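Local coordinates for putative alpha-L-fucosidase (Bacteroides thetaiotaomicron, PDB 3EYP), which probably hydrolyses alpha-L-fucosides, pairing a TIM-barrel-type glycoside hydrolase domain with a C-terminal F5/8 type C domain, at residues Y36-D41 and S261-A266; T74-D79 and P126-E131; N326-A331 and I368-P373; W396-T401 and K433-R438. One frame throughout, in Å; residues are numbered along the deposited sequence.

Interaction 1: Y36-D41 and S261-A266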
# COMPACT_ATOMS: atom_id res chain seq x y z
N TYR A 36 -1.87 7.66 27.03
CA TYR A 36 -2.13 6.33 26.53
C TYR A 36 -3.46 6.18 25.85
O TYR A 36 -4.21 5.30 26.20
CB TYR A 36 -2.11 5.35 27.68
CG TYR A 36 -0.77 5.04 28.23
CD1 TYR A 36 0.21 4.50 27.43
CD2 TYR A 36 -0.50 5.21 29.59
CE1 TYR A 36 1.43 4.17 27.93
CE2 TYR A 36 0.72 4.88 30.11
CZ TYR A 36 1.68 4.36 29.28
OH TYR A 36 2.92 4.04 29.78
N VAL A 37 -3.74 7.04 24.89
CA VAL A 37 -4.99 6.99 24.09
C VAL A 37 -4.75 6.73 22.62
O VAL A 37 -3.99 7.45 21.96
CB VAL A 37 -5.88 8.25 24.31
CG1 VAL A 37 -7.07 8.23 23.42
CG2 VAL A 37 -6.28 8.38 25.77
N ASN A 38 -5.41 5.69 22.12
CA ASN A 38 -5.44 5.39 20.71
C ASN A 38 -6.72 5.61 19.99
O ASN A 38 -6.78 5.72 18.78
CB ASN A 38 -4.95 3.96 20.46
CG ASN A 38 -3.50 3.76 20.80
OD1 ASN A 38 -2.60 4.49 20.33
ND2 ASN A 38 -3.25 2.75 21.64
N GLU A 39 -7.76 5.64 20.78
CA GLU A 39 -9.09 5.87 20.37
C GLU A 39 -9.74 6.84 21.35
O GLU A 39 -10.12 6.47 22.44
CB GLU A 39 -9.91 4.55 20.34
CG GLU A 39 -9.45 3.57 19.31
CD GLU A 39 -9.73 4.01 17.87
OE1 GLU A 39 -10.53 4.96 17.63
OE2 GLU A 39 -9.17 3.35 16.94
N GLY A 40 -9.82 8.07 20.92
CA GLY A 40 -10.30 9.17 21.75
C GLY A 40 -11.82 9.30 21.73
O GLY A 40 -12.49 8.89 20.79
N ASP A 41 -12.35 9.86 22.79
CA ASP A 41 -13.81 9.89 23.03
C ASP A 41 -14.54 11.13 22.54
O ASP A 41 -15.76 11.22 22.57
CB ASP A 41 -14.16 9.54 24.48
CG ASP A 41 -13.65 10.53 25.51
OD1 ASP A 41 -13.04 11.57 25.17
OD2 ASP A 41 -13.83 10.24 26.72
N SER A 261 1.12 0.43 18.67
CA SER A 261 -0.07 1.29 18.60
C SER A 261 -0.00 2.22 17.40
O SER A 261 1.05 2.41 16.82
CB SER A 261 -0.24 2.17 19.86
OG SER A 261 -0.33 1.48 21.12
N TRP A 262 -1.13 2.84 17.09
CA TRP A 262 -1.22 3.75 15.92
C TRP A 262 -0.79 5.19 16.27
O TRP A 262 -0.20 5.89 15.47
CB TRP A 262 -2.61 3.82 15.36
CG TRP A 262 -2.97 2.57 14.66
CD1 TRP A 262 -3.69 1.54 15.18
CD2 TRP A 262 -2.66 2.21 13.32
NE1 TRP A 262 -3.86 0.54 14.22
CE2 TRP A 262 -3.21 0.94 13.07
CE3 TRP A 262 -1.92 2.81 12.30
CZ2 TRP A 262 -3.05 0.27 11.86
CZ3 TRP A 262 -1.81 2.15 11.07
CH2 TRP A 262 -2.37 0.90 10.87
N PHE A 263 -1.12 5.60 17.48
CA PHE A 263 -0.71 6.89 17.97
C PHE A 263 0.55 6.76 18.80
O PHE A 263 0.93 5.68 19.26
CB PHE A 263 -1.87 7.56 18.76
CG PHE A 263 -2.93 8.09 17.90
CD1 PHE A 263 -2.92 9.43 17.51
CD2 PHE A 263 -3.94 7.25 17.39
CE1 PHE A 263 -3.89 9.93 16.71
CE2 PHE A 263 -4.92 7.73 16.58
CZ PHE A 263 -4.92 9.06 16.20
N TYR A 264 1.24 7.88 18.98
CA TYR A 264 2.53 7.89 19.72
C TYR A 264 2.43 7.75 21.23
O TYR A 264 1.67 8.49 21.90
CB TYR A 264 3.35 9.18 19.45
CG TYR A 264 4.70 9.14 20.10
CD1 TYR A 264 5.81 8.59 19.43
CD2 TYR A 264 4.90 9.65 21.39
CE1 TYR A 264 7.05 8.54 20.06
CE2 TYR A 264 6.12 9.58 22.00
CZ TYR A 264 7.20 9.04 21.34
OH TYR A 264 8.46 8.99 21.94
N HIS A 265 3.23 6.81 21.74
CA HIS A 265 3.47 6.67 23.19
C HIS A 265 4.95 6.46 23.43
O HIS A 265 5.59 5.63 22.83
CB HIS A 265 2.61 5.53 23.80
CG HIS A 265 1.22 5.50 23.28
ND1 HIS A 265 0.30 6.49 23.57
CD2 HIS A 265 0.61 4.67 22.40
CE1 HIS A 265 -0.82 6.25 22.91
NE2 HIS A 265 -0.64 5.17 22.17
N ALA A 266 5.49 7.27 24.32
CA ALA A 266 6.92 7.22 24.63
C ALA A 266 7.38 5.85 25.04
O ALA A 266 8.48 5.42 24.75
CB ALA A 266 7.31 8.30 25.74
O HOH W 1 0.78 8.28 25.62

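Interaction 2: T74-D79 and P126-E131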
# COMPACT_ATOMS: atom_id res chain seq x y z
N THR A 74 -3.75 11.89 9.26
CA THR A 74 -5.04 11.92 9.95
C THR A 74 -5.54 13.35 10.21
O THR A 74 -5.31 13.92 11.29
CB THR A 74 -5.03 11.15 11.30
OG1 THR A 74 -4.07 11.76 12.20
CG2 THR A 74 -4.70 9.67 11.07
N ALA A 75 -6.24 13.92 9.24
CA ALA A 75 -6.76 15.28 9.37
C ALA A 75 -7.84 15.30 10.48
O ALA A 75 -8.01 16.29 11.20
CB ALA A 75 -7.29 15.85 8.01
N LYS A 76 -8.49 14.14 10.67
CA LYS A 76 -9.52 13.96 11.71
C LYS A 76 -9.73 12.48 11.96
O LYS A 76 -10.08 11.72 11.08
CB LYS A 76 -10.85 14.64 11.36
CG LYS A 76 -11.93 14.63 12.54
CD LYS A 76 -13.33 14.81 11.98
CE LYS A 76 -13.89 13.40 11.47
NZ LYS A 76 -15.17 13.56 10.84
N HIS A 77 -9.41 12.09 13.16
CA HIS A 77 -9.67 10.70 13.62
C HIS A 77 -11.04 10.63 14.25
O HIS A 77 -11.76 11.63 14.29
CB HIS A 77 -8.56 10.19 14.50
CG HIS A 77 -8.36 8.69 14.46
ND1 HIS A 77 -8.70 7.86 15.50
CD2 HIS A 77 -7.82 7.89 13.49
CE1 HIS A 77 -8.38 6.61 15.18
NE2 HIS A 77 -7.82 6.60 13.98
N ALA A 78 -11.43 9.44 14.72
CA ALA A 78 -12.79 9.27 15.22
C ALA A 78 -13.15 10.19 16.43
O ALA A 78 -14.33 10.44 16.75
CB ALA A 78 -13.11 7.76 15.54
N ASP A 79 -12.12 10.66 17.10
CA ASP A 79 -12.28 11.56 18.27
C ASP A 79 -12.95 12.88 17.80
O ASP A 79 -13.53 13.64 18.59
CB ASP A 79 -10.95 11.78 18.98
CG ASP A 79 -9.86 12.21 18.05
OD1 ASP A 79 -9.91 13.40 17.61
OD2 ASP A 79 -8.99 11.38 17.69
N PRO A 126 -14.74 8.77 8.87
CA PRO A 126 -16.20 8.80 8.74
C PRO A 126 -17.00 8.75 10.02
O PRO A 126 -17.95 9.52 10.17
CB PRO A 126 -16.52 7.61 7.84
CG PRO A 126 -15.28 7.40 7.05
CD PRO A 126 -14.11 7.83 7.93
N HIS A 127 -16.69 7.83 10.91
CA HIS A 127 -17.32 7.79 12.22
C HIS A 127 -16.69 8.92 13.06
O HIS A 127 -15.47 9.06 13.13
CB HIS A 127 -17.17 6.45 12.93
CG HIS A 127 -17.76 6.41 14.31
ND1 HIS A 127 -19.10 6.62 14.57
CD2 HIS A 127 -17.18 6.15 15.50
CE1 HIS A 127 -19.32 6.48 15.87
NE2 HIS A 127 -18.16 6.23 16.46
N ASP A 128 -17.57 9.71 13.65
CA ASP A 128 -17.13 10.92 14.45
C ASP A 128 -17.79 10.91 15.79
O ASP A 128 -19.01 11.19 15.94
CB ASP A 128 -17.46 12.20 13.61
CG ASP A 128 -16.90 13.49 14.18
OD1 ASP A 128 -16.87 13.65 15.41
OD2 ASP A 128 -16.45 14.32 13.36
N ARG A 129 -17.00 10.55 16.79
CA ARG A 129 -17.49 10.43 18.14
C ARG A 129 -17.88 11.78 18.73
O ARG A 129 -18.81 11.87 19.56
CB ARG A 129 -16.48 9.73 19.06
CG ARG A 129 -16.29 8.29 18.76
CD ARG A 129 -15.06 7.77 19.41
NE ARG A 129 -14.75 6.41 19.00
CZ ARG A 129 -13.56 5.96 18.75
NH1 ARG A 129 -12.50 6.76 18.82
NH2 ARG A 129 -13.42 4.70 18.34
N HIS A 130 -17.26 12.85 18.23
CA HIS A 130 -17.46 14.16 18.84
C HIS A 130 -18.85 14.62 18.44
O HIS A 130 -19.64 15.05 19.27
CB HIS A 130 -16.37 15.19 18.43
CG HIS A 130 -16.56 16.55 19.06
ND1 HIS A 130 -16.22 16.81 20.38
CD2 HIS A 130 -17.11 17.70 18.58
CE1 HIS A 130 -16.56 18.06 20.68
NE2 HIS A 130 -17.10 18.62 19.60
N GLU A 131 -19.17 14.41 17.18
CA GLU A 131 -20.41 14.91 16.62
C GLU A 131 -21.51 14.13 17.22
O GLU A 131 -22.63 14.67 17.45
CB GLU A 131 -20.41 14.85 15.10
CG GLU A 131 -19.52 15.95 14.47
CD GLU A 131 -20.16 17.30 14.50
OE1 GLU A 131 -21.36 17.40 14.17
OE2 GLU A 131 -19.47 18.26 14.81

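Interaction 3: N326-A331 and I368-P373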
# COMPACT_ATOMS: atom_id res chain seq x y z
N ASN A 326 20.07 -8.28 -10.44
CA ASN A 326 19.40 -9.49 -10.93
C ASN A 326 20.49 -10.47 -11.40
O ASN A 326 21.16 -10.25 -12.41
CB ASN A 326 18.46 -9.15 -12.07
CG ASN A 326 17.67 -10.32 -12.53
OD1 ASN A 326 17.90 -11.46 -12.10
ND2 ASN A 326 16.73 -10.05 -13.41
N LEU A 327 20.65 -11.53 -10.61
CA LEU A 327 21.71 -12.52 -10.82
C LEU A 327 21.49 -13.30 -12.10
O LEU A 327 22.38 -14.03 -12.57
CB LEU A 327 21.81 -13.48 -9.64
CG LEU A 327 22.26 -12.75 -8.37
CD1 LEU A 327 22.37 -13.72 -7.20
CD2 LEU A 327 23.59 -11.97 -8.62
N LEU A 328 20.32 -13.14 -12.69
CA LEU A 328 20.06 -13.84 -13.94
C LEU A 328 20.64 -13.04 -15.10
O LEU A 328 20.73 -13.54 -16.22
CB LEU A 328 18.57 -14.04 -14.21
CG LEU A 328 17.82 -14.95 -13.25
CD1 LEU A 328 16.36 -15.04 -13.70
CD2 LEU A 328 18.49 -16.32 -13.12
N ARG A 329 21.02 -11.78 -14.86
CA ARG A 329 21.42 -10.99 -16.01
C ARG A 329 22.65 -11.60 -16.66
O ARG A 329 23.54 -12.11 -16.02
CB ARG A 329 21.54 -9.51 -15.68
CG ARG A 329 20.18 -8.82 -16.03
CD ARG A 329 20.09 -7.40 -15.48
NE ARG A 329 21.17 -6.59 -16.01
CZ ARG A 329 21.14 -5.95 -17.18
NH1 ARG A 329 22.21 -5.26 -17.56
NH2 ARG A 329 20.06 -6.01 -17.96
N GLY A 330 22.63 -11.61 -17.96
CA GLY A 330 23.77 -12.13 -18.69
C GLY A 330 23.51 -13.53 -19.15
O GLY A 330 24.26 -14.07 -19.98
N ALA A 331 22.42 -14.10 -18.63
CA ALA A 331 22.02 -15.49 -18.96
C ALA A 331 21.75 -15.69 -20.44
O ALA A 331 21.44 -14.76 -21.19
CB ALA A 331 20.80 -15.96 -18.12
N ILE A 368 10.74 -21.35 -19.36
CA ILE A 368 11.89 -20.49 -19.60
C ILE A 368 13.10 -20.92 -18.79
O ILE A 368 13.06 -21.07 -17.55
CB ILE A 368 11.62 -19.01 -19.29
CG1 ILE A 368 10.30 -18.50 -19.96
CG2 ILE A 368 12.78 -18.20 -19.75
CD1 ILE A 368 9.00 -18.76 -19.19
N ILE A 369 14.19 -21.14 -19.50
CA ILE A 369 15.41 -21.67 -18.89
C ILE A 369 16.49 -20.64 -19.07
O ILE A 369 16.74 -20.14 -20.17
CB ILE A 369 15.82 -23.04 -19.50
CG1 ILE A 369 14.76 -24.04 -19.14
CG2 ILE A 369 17.23 -23.52 -18.98
CD1 ILE A 369 15.00 -25.48 -19.69
N PHE A 370 17.08 -20.29 -17.94
CA PHE A 370 18.13 -19.31 -17.90
C PHE A 370 19.38 -20.08 -17.61
O PHE A 370 19.49 -20.73 -16.58
CB PHE A 370 17.88 -18.26 -16.80
CG PHE A 370 16.56 -17.55 -16.94
CD1 PHE A 370 16.49 -16.32 -17.52
CD2 PHE A 370 15.39 -18.13 -16.50
CE1 PHE A 370 15.26 -15.66 -17.65
CE2 PHE A 370 14.17 -17.49 -16.63
CZ PHE A 370 14.11 -16.27 -17.19
N THR A 371 20.31 -20.02 -18.56
CA THR A 371 21.62 -20.68 -18.41
C THR A 371 22.69 -19.64 -18.12
O THR A 371 22.98 -18.72 -18.90
CB THR A 371 21.97 -21.53 -19.65
OG1 THR A 371 20.97 -22.54 -19.86
CG2 THR A 371 23.31 -22.23 -19.45
N LEU A 372 23.24 -19.77 -16.94
CA LEU A 372 24.16 -18.79 -16.41
C LEU A 372 25.60 -19.17 -16.72
O LEU A 372 25.97 -20.30 -16.55
CB LEU A 372 24.00 -18.67 -14.89
CG LEU A 372 22.61 -18.13 -14.53
CD1 LEU A 372 22.08 -18.79 -13.27
CD2 LEU A 372 22.63 -16.62 -14.42
N PRO A 373 26.40 -18.20 -17.14
CA PRO A 373 27.79 -18.51 -17.50
C PRO A 373 28.58 -19.08 -16.35
O PRO A 373 29.42 -19.95 -16.52
CB PRO A 373 28.37 -17.15 -17.88
CG PRO A 373 27.43 -16.16 -17.31
CD PRO A 373 26.09 -16.78 -17.36

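Interaction 4: W396-T401 and K433-R438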
# COMPACT_ATOMS: atom_id res chain seq x y z
N TRP A 396 2.48 -20.99 -11.18
CA TRP A 396 3.88 -20.90 -11.55
C TRP A 396 4.83 -21.48 -10.52
O TRP A 396 4.55 -21.54 -9.28
CB TRP A 396 4.30 -19.45 -11.88
CG TRP A 396 4.09 -18.46 -10.76
CD1 TRP A 396 2.92 -17.86 -10.41
CD2 TRP A 396 5.08 -17.95 -9.88
NE1 TRP A 396 3.13 -17.00 -9.36
CE2 TRP A 396 4.44 -17.06 -9.00
CE3 TRP A 396 6.44 -18.17 -9.73
CZ2 TRP A 396 5.13 -16.37 -7.99
CZ3 TRP A 396 7.11 -17.51 -8.72
CH2 TRP A 396 6.46 -16.62 -7.88
N SER A 397 5.95 -21.94 -11.05
CA SER A 397 7.02 -22.52 -10.21
C SER A 397 8.38 -22.13 -10.74
O SER A 397 8.53 -21.77 -11.89
CB SER A 397 6.96 -24.02 -10.15
OG SER A 397 5.67 -24.47 -9.88
N VAL A 398 9.35 -22.20 -9.85
CA VAL A 398 10.73 -21.98 -10.19
C VAL A 398 11.59 -23.15 -9.66
O VAL A 398 11.43 -23.65 -8.56
CB VAL A 398 11.25 -20.56 -9.69
CG1 VAL A 398 12.71 -20.30 -10.14
CG2 VAL A 398 10.32 -19.39 -10.17
N GLU A 399 12.47 -23.58 -10.55
CA GLU A 399 13.44 -24.64 -10.32
C GLU A 399 14.83 -24.24 -10.73
O GLU A 399 15.08 -23.22 -11.37
CB GLU A 399 13.03 -25.89 -11.11
CG GLU A 399 11.60 -26.30 -10.82
CD GLU A 399 11.08 -27.34 -11.80
OE1 GLU A 399 11.56 -27.36 -12.97
OE2 GLU A 399 10.20 -28.14 -11.40
N TYR A 400 15.76 -25.08 -10.34
CA TYR A 400 17.17 -24.82 -10.58
C TYR A 400 17.92 -26.15 -10.73
O TYR A 400 17.45 -27.23 -10.35
CB TYR A 400 17.79 -23.98 -9.44
CG TYR A 400 17.93 -24.74 -8.14
CD1 TYR A 400 19.13 -25.32 -7.80
CD2 TYR A 400 16.86 -24.91 -7.28
CE1 TYR A 400 19.26 -26.04 -6.62
CE2 TYR A 400 16.98 -25.62 -6.11
CZ TYR A 400 18.19 -26.19 -5.79
OH TYR A 400 18.35 -26.92 -4.65
N THR A 401 19.09 -26.02 -11.32
CA THR A 401 20.02 -27.13 -11.38
C THR A 401 21.44 -26.62 -11.31
O THR A 401 21.69 -25.43 -11.50
CB THR A 401 19.86 -27.94 -12.67
OG1 THR A 401 20.56 -29.17 -12.51
CG2 THR A 401 20.42 -27.19 -13.87
N LYS A 433 23.36 -23.24 -11.60
CA LYS A 433 23.96 -23.01 -12.89
C LYS A 433 22.90 -22.69 -13.92
O LYS A 433 23.12 -21.96 -14.86
CB LYS A 433 24.76 -24.22 -13.36
CG LYS A 433 25.98 -23.85 -14.17
CD LYS A 433 25.74 -22.67 -15.12
CE LYS A 433 25.51 -23.14 -16.54
NZ LYS A 433 26.77 -23.09 -17.34
N GLN A 434 21.73 -23.25 -13.71
CA GLN A 434 20.55 -22.90 -14.51
C GLN A 434 19.31 -22.76 -13.65
O GLN A 434 19.18 -23.41 -12.62
CB GLN A 434 20.28 -23.99 -15.54
CG GLN A 434 21.42 -24.27 -16.49
CD GLN A 434 21.02 -25.36 -17.43
OE1 GLN A 434 21.01 -26.52 -17.05
NE2 GLN A 434 20.58 -24.99 -18.63
N VAL A 435 18.43 -21.89 -14.10
CA VAL A 435 17.16 -21.60 -13.45
C VAL A 435 16.04 -21.73 -14.45
O VAL A 435 16.09 -21.15 -15.54
CB VAL A 435 17.10 -20.15 -12.87
CG1 VAL A 435 15.66 -19.81 -12.26
CG2 VAL A 435 18.22 -19.90 -11.87
N ARG A 436 15.03 -22.46 -14.03
CA ARG A 436 13.81 -22.61 -14.83
C ARG A 436 12.58 -21.94 -14.23
O ARG A 436 12.21 -22.18 -13.08
CB ARG A 436 13.49 -24.10 -15.08
CG ARG A 436 12.28 -24.26 -15.95
CD ARG A 436 12.17 -25.62 -16.61
NE ARG A 436 11.78 -26.68 -15.69
CZ ARG A 436 11.26 -27.85 -16.10
NH1 ARG A 436 10.93 -28.78 -15.23
NH2 ARG A 436 11.04 -28.05 -17.39
N LEU A 437 11.93 -21.14 -15.07
CA LEU A 437 10.63 -20.54 -14.75
C LEU A 437 9.55 -21.27 -15.53
O LEU A 437 9.53 -21.24 -16.77
CB LEU A 437 10.62 -19.06 -15.09
CG LEU A 437 9.27 -18.35 -14.95
CD1 LEU A 437 8.73 -18.45 -13.47
CD2 LEU A 437 9.42 -16.91 -15.44
N ARG A 438 8.68 -21.96 -14.78
CA ARG A 438 7.53 -22.66 -15.33
C ARG A 438 6.24 -21.87 -15.11
O ARG A 438 5.78 -21.70 -13.98
CB ARG A 438 7.36 -24.04 -14.68
CG ARG A 438 8.64 -24.94 -14.58
CD ARG A 438 8.25 -26.43 -14.53
NE ARG A 438 7.88 -26.85 -15.89
CZ ARG A 438 7.48 -28.08 -16.24
NH1 ARG A 438 7.20 -28.35 -17.52
NH2 ARG A 438 7.32 -29.03 -15.33

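Interaction 1: Y36-D41 and S261-A266
Asn38 lays its carboxamide over the start of 261-266, OD1 packing 3.3 Å from Ser261 CB while the same oxygen collects two N-H groups. The contact joins two loops of the TIM-barrel-type domain, one following strand 22-26 and the other following strand 253-257, with no regular secondary structure in either segment. The stronger bond runs from His265 NE2 to Asn38 OD1, 2.8 Å long and close to straight at 166°. OD1 sits almost in the plane of the imidazole, yet the nitrogen approaches from above the carbonyl plane, and amide and ring are turned 74° from each other. A weak bond from Phe263 N, 3.4 Å away, reaches the same Asn38 OD1. On the other branch of the amide, ND2 donates weakly to Ser261 OG, whose stronger partner is Glu268; together these bonds fix which way round the amide lies. An alanine in place of Asn38 would remove the acceptor shared by His265 and Phe263 and would probably loosen the two loops from each other. Phe263 points its CB toward 36-41, and CD2 and CE2 of its ring each pass 3.5 Å from Asn38 O; beyond the pair, the ring meets His27 and His77 edge-to-face. Trp262 turns its indole away, giving NE1 to Glu212 and lying beside a bound glycerol, which may mark a pocket. On the far side of the imidazole a water bridges the segments: it accepts from Tyr36 N and lies 2.8 Å from His265 ND1, in the plane of the ring.

Interaction 2: T74-D79 and P126-E131
The end of strand 70-76 and the loop after it meet the loop that leaves strand 119-124 in the TIM-barrel-type domain, the second loop running into a short helix that Asp128 N-caps. Asp128, with CG anti to its backbone N, divides its carboxylate between two tasks. Asp128 OD1 accepts from Glu131 N at 3.0 Å and more weakly from His130 N, while Asp128 OD2 forms a salt bridge with Lys76 NZ at 2.9 Å. The lysine chain bends at chi3 (82°) to bring NZ in from above the carboxylate plane, crossing the aspartate at about a right angle. Gly125 O and Tyr142 OH also bind this ammonium, so the buried charge is well held. Ala78 supplies the other half of the contact: Ala78 O accepts from Arg129 N at 2.7 Å, nearly along the C=O axis, and Ala78 CB rests over one face of the guanidinium, 3.5 Å from Arg129 NH1. That NH1 continues to Glu39 and Gly40. A CA-H...O contact from Ala78 CA to His127 O, 3.4 Å, closes the packing. Strands 70-76 and 119-124 are parallel neighbours in the barrel sheet, and helix 139-155 flanks the site, with Tyr142 and Tyr145 touching Asp128.

Interaction 3: N326-A331 and I368-P373
The Phe370 ring carries Leu328 CD1 on one face, the methyl standing almost exactly over the ring centre, 4.0 Å from the centroid and 8° off the normal: a clean CH-pi contact. Near the plane of the ring, at its edge, lies Ala331 CB, which also packs 3.9 Å from Phe370 CB. The leucine and phenylalanine side chains cross at about a right angle, each with CG anti to its own carbonyl carbon. Farther along the strand, Leu372 pushes its CD2 methyl into the turn, 3.2 Å from Leu327 O and 3.8 Å from Leu328 CA. No hydrogen bond links the two segments; the nearest thing is a CA-H...O contact from Ala331 CA to Thr371 O, at 3.4 Å. The shape of 326-331 is set internally. Asn326 OD1 accepts from Leu328 N in an Asx turn, a type I turn spans Asn326 to Arg329, and a type II turn follows from Leu328 to Ala331. Gly330, at phi 100°, sits where a side chain would jam against the preceding carbonyl oxygen. Asn326 also bonds through its amide to Phe451 and Val453, tying the turn to strand 447-454. Strand 366-372 pairs with 332-335 and 434-442 in one antiparallel sheet, whereas 447-454 belongs to another, so Leu328 and Phe370 pack between two sheets, as in the beta-sandwich of F5/8 type C domains.

Interaction 4: W396-T401 and K433-R438
Val398 forms the apolar centre, its CG1 3.7 Å from Val435 CG1 and its CG2 3.8 Å from Leu437 CD1. These side chains share one face of an antiparallel pair in the beta-sandwich of the F5/8 type C domain, with Val398 and Leu437 packing on strand 380-385 of the other sheet. Ser397-Arg438 and Glu399-Arg436 are hydrogen-bonded pairs; Val398-Leu437 and Tyr400-Val435 are non-hydrogen-bonded ones. At the far end lies a classic beta bulge, where Thr401 O accepts from both Lys433 N (2.8 Å) and Gln434 N (3.1 Å). Thr401 and Gln434 run side by side on the other face, and Gln434 NE2 reaches on to Thr371. Arg438, salt-bridged to Asp367, lays NE over the centre of one face of the Arg436 guanidinium, a closeness of like charges that the nearby carboxylates may ease. Glu399 and Arg436, planes only 29° apart, form a salt bridge in which one carboxylate oxygen takes two N-H groups; Trp407 is the arginine's cation-pi partner. An alanine at Glu399 would remove that carboxylate and would probably leave the Arg436 guanidinium less firmly oriented. Glu399 OE1 meets Arg436 NE at 2.8 Å and Arg436 NH1 at 2.7 Å, the latter on its syn lone pair.

In the fold
The four contacts fall into two pairs on opposite sides of the molecule's centre. Interactions 1 and 2, centres 14 Å apart, join loops of the barrel domain and are tied together by Arg129, whose NH1 lies 2.9 Å from Glu39 OE1 and 2.9 Å from Gly40 O. Both border bound glycerol, probably from the crystallisation liquor, through Glu39 and Trp262 in one and His77 in the other, which is at most consistent with a pocket here. Interactions 3 and 4, centres 10 Å apart, share a sheet of the beta-sandwich: Ile368 O to Leu437 N and Phe370 N to Val435 O are each 2.7 Å. About 48 Å separates the centres of interactions 1 and 4.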